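Local coordinates for hypothetical protein yibA (Escherichia coli, PDB 1OYZ) that is of unknown function, possibly an oxidoreductase, and folds as an all-helical HEAT-repeat protein, at residues M98-K103 / V130-I135. Residues are numbered along the deposited sequence; the frame is centred on the assembly and turned at random.
Sequences MALNDK and VEQSQI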
HETATM    1  N   MSE A  98     -13.509  -7.218  13.908  1.00 25.99           N
HETATM    2  CA  MSE A  98     -13.563  -8.092  12.728  1.00 27.31           C
HETATM    3  C   MSE A  98     -12.160  -8.332  12.166  1.00 25.39           C
HETATM    4  O   MSE A  98     -11.806  -9.444  11.774  1.00 22.90           O
HETATM    5  CB  MSE A  98     -14.426  -7.462  11.630  1.00 28.43           C
HETATM    6  CG  MSE A  98     -15.849  -7.195  12.082  1.00 33.98           C
HETATM    7 SE   MSE A  98     -16.857  -6.061  10.809  1.00 39.39          SE
HETATM    8  CE  MSE A  98     -17.245  -7.465   9.498  1.00 32.08           C
ATOM      9  N   ALA A  99     -11.376  -7.269  12.106  1.00 23.97           N
ATOM     10  CA  ALA A  99     -10.024  -7.377  11.589  1.00 26.93           C
ATOM     11  C   ALA A  99      -9.252  -8.457  12.341  1.00 30.16           C
ATOM     12  O   ALA A  99      -8.365  -9.119  11.776  1.00 29.72           O
ATOM     13  CB  ALA A  99      -9.293  -6.040  11.743  1.00 26.10           C
ATOM     14  N   LEU A 100      -9.588  -8.641  13.614  1.00 31.57           N
ATOM     15  CA  LEU A 100      -8.866  -9.602  14.427  1.00 33.26           C
ATOM     16  C   LEU A 100      -9.521 -10.980  14.599  1.00 34.38           C
ATOM     17  O   LEU A 100      -8.811 -11.988  14.694  1.00 33.87           O
ATOM     18  CB  LEU A 100      -8.605  -8.986  15.808  1.00 34.47           C
ATOM     19  CG  LEU A 100      -7.795  -7.675  15.850  1.00 33.32           C
ATOM     20  CD1 LEU A 100      -7.988  -7.005  17.174  1.00 29.46           C
ATOM     21  CD2 LEU A 100      -6.312  -7.939  15.588  1.00 32.74           C
ATOM     22  N   ASN A 101     -10.858 -11.013  14.593  1.00 32.59           N
ATOM     23  CA  ASN A 101     -11.624 -12.232  14.836  1.00 32.18           C
ATOM     24  C   ASN A 101     -12.536 -12.782  13.767  1.00 34.32           C
ATOM     25  O   ASN A 101     -13.111 -13.861  13.977  1.00 33.96           O
ATOM     26  CB  ASN A 101     -12.471 -12.046  16.088  1.00 30.23           C
ATOM     27  CG  ASN A 101     -11.651 -11.598  17.261  1.00 33.32           C
ATOM     28  OD1 ASN A 101     -10.726 -12.292  17.684  1.00 34.91           O
ATOM     29  ND2 ASN A 101     -11.956 -10.420  17.785  1.00 34.42           N
ATOM     30  N   ASP A 102     -12.702 -12.102  12.628  1.00 31.97           N
ATOM     31  CA  ASP A 102     -13.615 -12.681  11.652  1.00 32.00           C
ATOM     32  C   ASP A 102     -13.063 -13.961  11.069  1.00 32.06           C
ATOM     33  O   ASP A 102     -11.887 -14.047  10.704  1.00 32.55           O
ATOM     34  CB  ASP A 102     -13.954 -11.715  10.510  1.00 29.94           C
ATOM     35  CG  ASP A 102     -15.289 -12.038   9.874  1.00 29.09           C
ATOM     36  OD1 ASP A 102     -15.364 -12.968   9.038  1.00 30.41           O
ATOM     37  OD2 ASP A 102     -16.286 -11.379  10.237  1.00 34.73           O
ATOM     38  N   LYS A 103     -13.932 -14.955  10.976  1.00 32.70           N
ATOM     39  CA  LYS A 103     -13.551 -16.237  10.430  1.00 34.71           C
ATOM     40  C   LYS A 103     -13.190 -16.201   8.957  1.00 35.24           C
ATOM     41  O   LYS A 103     -12.634 -17.162   8.444  1.00 35.99           O
ATOM     42  CB  LYS A 103     -14.661 -17.261  10.658  1.00 40.72           C
ATOM     43  CG  LYS A 103     -14.772 -17.751  12.104  1.00 46.53           C
ATOM     44  CD  LYS A 103     -15.249 -19.222  12.126  1.00 52.98           C
ATOM     45  CE  LYS A 103     -15.238 -19.843  13.534  1.00 54.49           C
ATOM     46  NZ  LYS A 103     -15.529 -21.308  13.512  1.00 53.68           N
ATOM     47  N   VAL A 130      -1.871   0.337  15.843  1.00 34.63           N
ATOM     48  CA  VAL A 130      -0.577  -0.275  16.071  1.00 35.65           C
ATOM     49  C   VAL A 130      -0.712  -1.643  16.770  1.00 34.45           C
ATOM     50  O   VAL A 130      -0.095  -2.621  16.353  1.00 31.54           O
ATOM     51  CB  VAL A 130       0.311   0.631  16.919  1.00 37.12           C
ATOM     52  CG1 VAL A 130       1.542  -0.108  17.338  1.00 35.20           C
ATOM     53  CG2 VAL A 130       0.688   1.864  16.126  1.00 39.68           C
ATOM     54  N   GLU A 131      -1.510  -1.682  17.834  1.00 32.84           N
ATOM     55  CA  GLU A 131      -1.726  -2.894  18.597  1.00 33.95           C
ATOM     56  C   GLU A 131      -2.344  -3.906  17.668  1.00 32.23           C
ATOM     57  O   GLU A 131      -2.044  -5.116  17.733  1.00 28.37           O
ATOM     58  CB  GLU A 131      -2.700  -2.652  19.758  1.00 39.96           C
ATOM     59  CG  GLU A 131      -2.043  -2.612  21.133  1.00 50.23           C
ATOM     60  CD  GLU A 131      -3.048  -2.592  22.303  1.00 54.75           C
ATOM     61  OE1 GLU A 131      -4.079  -3.310  22.242  1.00 56.56           O
ATOM     62  OE2 GLU A 131      -2.788  -1.877  23.299  1.00 57.34           O
ATOM     63  N   GLN A 132      -3.237  -3.408  16.814  1.00 28.85           N
ATOM     64  CA  GLN A 132      -3.923  -4.270  15.863  1.00 26.82           C
ATOM     65  C   GLN A 132      -2.931  -4.910  14.900  1.00 27.57           C
ATOM     66  O   GLN A 132      -3.020  -6.106  14.626  1.00 24.65           O
ATOM     67  CB  GLN A 132      -4.938  -3.465  15.058  1.00 26.78           C
ATOM     68  CG  GLN A 132      -5.776  -4.280  14.084  1.00 26.13           C
ATOM     69  CD  GLN A 132      -6.621  -3.377  13.213  1.00 26.78           C
ATOM     70  OE1 GLN A 132      -6.180  -2.919  12.140  1.00 22.83           O
ATOM     71  NE2 GLN A 132      -7.827  -3.068  13.687  1.00 24.58           N
ATOM     72  N   SER A 133      -1.996  -4.109  14.387  1.00 27.59           N
ATOM     73  CA  SER A 133      -1.018  -4.623  13.428  1.00 28.37           C
ATOM     74  C   SER A 133      -0.027  -5.557  14.122  1.00 29.51           C
ATOM     75  O   SER A 133       0.505  -6.484  13.501  1.00 29.34           O
ATOM     76  CB  SER A 133      -0.291  -3.465  12.763  1.00 31.03           C
ATOM     77  OG  SER A 133      -1.224  -2.541  12.210  1.00 28.82           O
ATOM     78  N   GLN A 134       0.194  -5.340  15.418  1.00 29.80           N
ATOM     79  CA  GLN A 134       1.102  -6.214  16.141  1.00 31.89           C
ATOM     80  C   GLN A 134       0.648  -7.665  16.080  1.00 31.54           C
ATOM     81  O   GLN A 134       1.441  -8.587  16.253  1.00 31.06           O
ATOM     82  CB  GLN A 134       1.223  -5.772  17.585  1.00 34.37           C
ATOM     83  CG  GLN A 134       2.054  -4.532  17.696  1.00 40.53           C
ATOM     84  CD  GLN A 134       1.962  -3.885  19.049  1.00 44.96           C
ATOM     85  OE1 GLN A 134       2.698  -2.942  19.342  1.00 49.60           O
ATOM     86  NE2 GLN A 134       1.055  -4.379  19.890  1.00 45.22           N
ATOM     87  N   ILE A 135      -0.631  -7.891  15.835  1.00 29.88           N
ATOM     88  CA  ILE A 135      -1.042  -9.267  15.742  1.00 28.77           C
ATOM     89  C   ILE A 135      -1.424  -9.613  14.302  1.00 29.49           C
ATOM     90  O   ILE A 135      -1.139 -10.717  13.815  1.00 28.43           O
ATOM     91  CB  ILE A 135      -2.192  -9.594  16.773  1.00 32.23           C
ATOM     92  CG1 ILE A 135      -3.463  -9.953  16.069  1.00 31.94           C
ATOM     93  CG2 ILE A 135      -2.397  -8.469  17.746  1.00 28.32           C
ATOM     94  CD1 ILE A 135      -3.562 -11.403  15.851  1.00 33.11           C
TER
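Gln132 is the first residue of helix 126-136 within 130-135 to meet the end of helix 88-101. Its CG lies anti to the backbone N (chi1 -177°), and the chain runs on extended. This carries the amide across to Ala99. The methyl CB of Ala99 sits 4.0 Å from Gln132 CD, a van der Waals contact at the end of the side chain. Nearer the backbone, the same side chain meets Leu100. Gln132 CG is 4.0 Å from Leu100 CD2, and the carbonyl O of Gln132 lies 3.9 Å from that methyl. Gln132 is therefore touched by two successive residues of the other helix, one at its amide and one at its aliphatic part. Both Gln132 and Ala99 are buried, and both also rest on Ile112 of helix 105-121.

Ser133 turns to the other side of its helix. Its side chain packs on Thr148 and Ile152 of helix 142-153, and its OG bonds to the carbonyl O of Ile129 one turn back.

Ile135 closes the contact at its more exposed edge. Its CG1 comes within 3.5 Å of Leu100 CD2, an apolar touch. Ile135 is modelled away from staggered torsions (chi1 115°, chi2 92°), so the detail here is uncertain. The two side chains pass each other at a slant. The CD2 branch of Leu100 serves both Gln132 and Ile135.

The helices come fairly close: Leu100 CA and Gln132 CA, the nearest pair of the two segments, are 7.4 Å apart. The helix of Leu100 ends just beyond, where Asp102 leaves helical geometry. Asp102 OD2 forms a salt bridge with Arg71, and OD1 accepts from Ser104 N. Helices 88-101 and 126-136, both in contact with helix 105-121, thus pack side by side, an arrangement consistent with the stacked helical pairs of a HEAT-repeat solenoid.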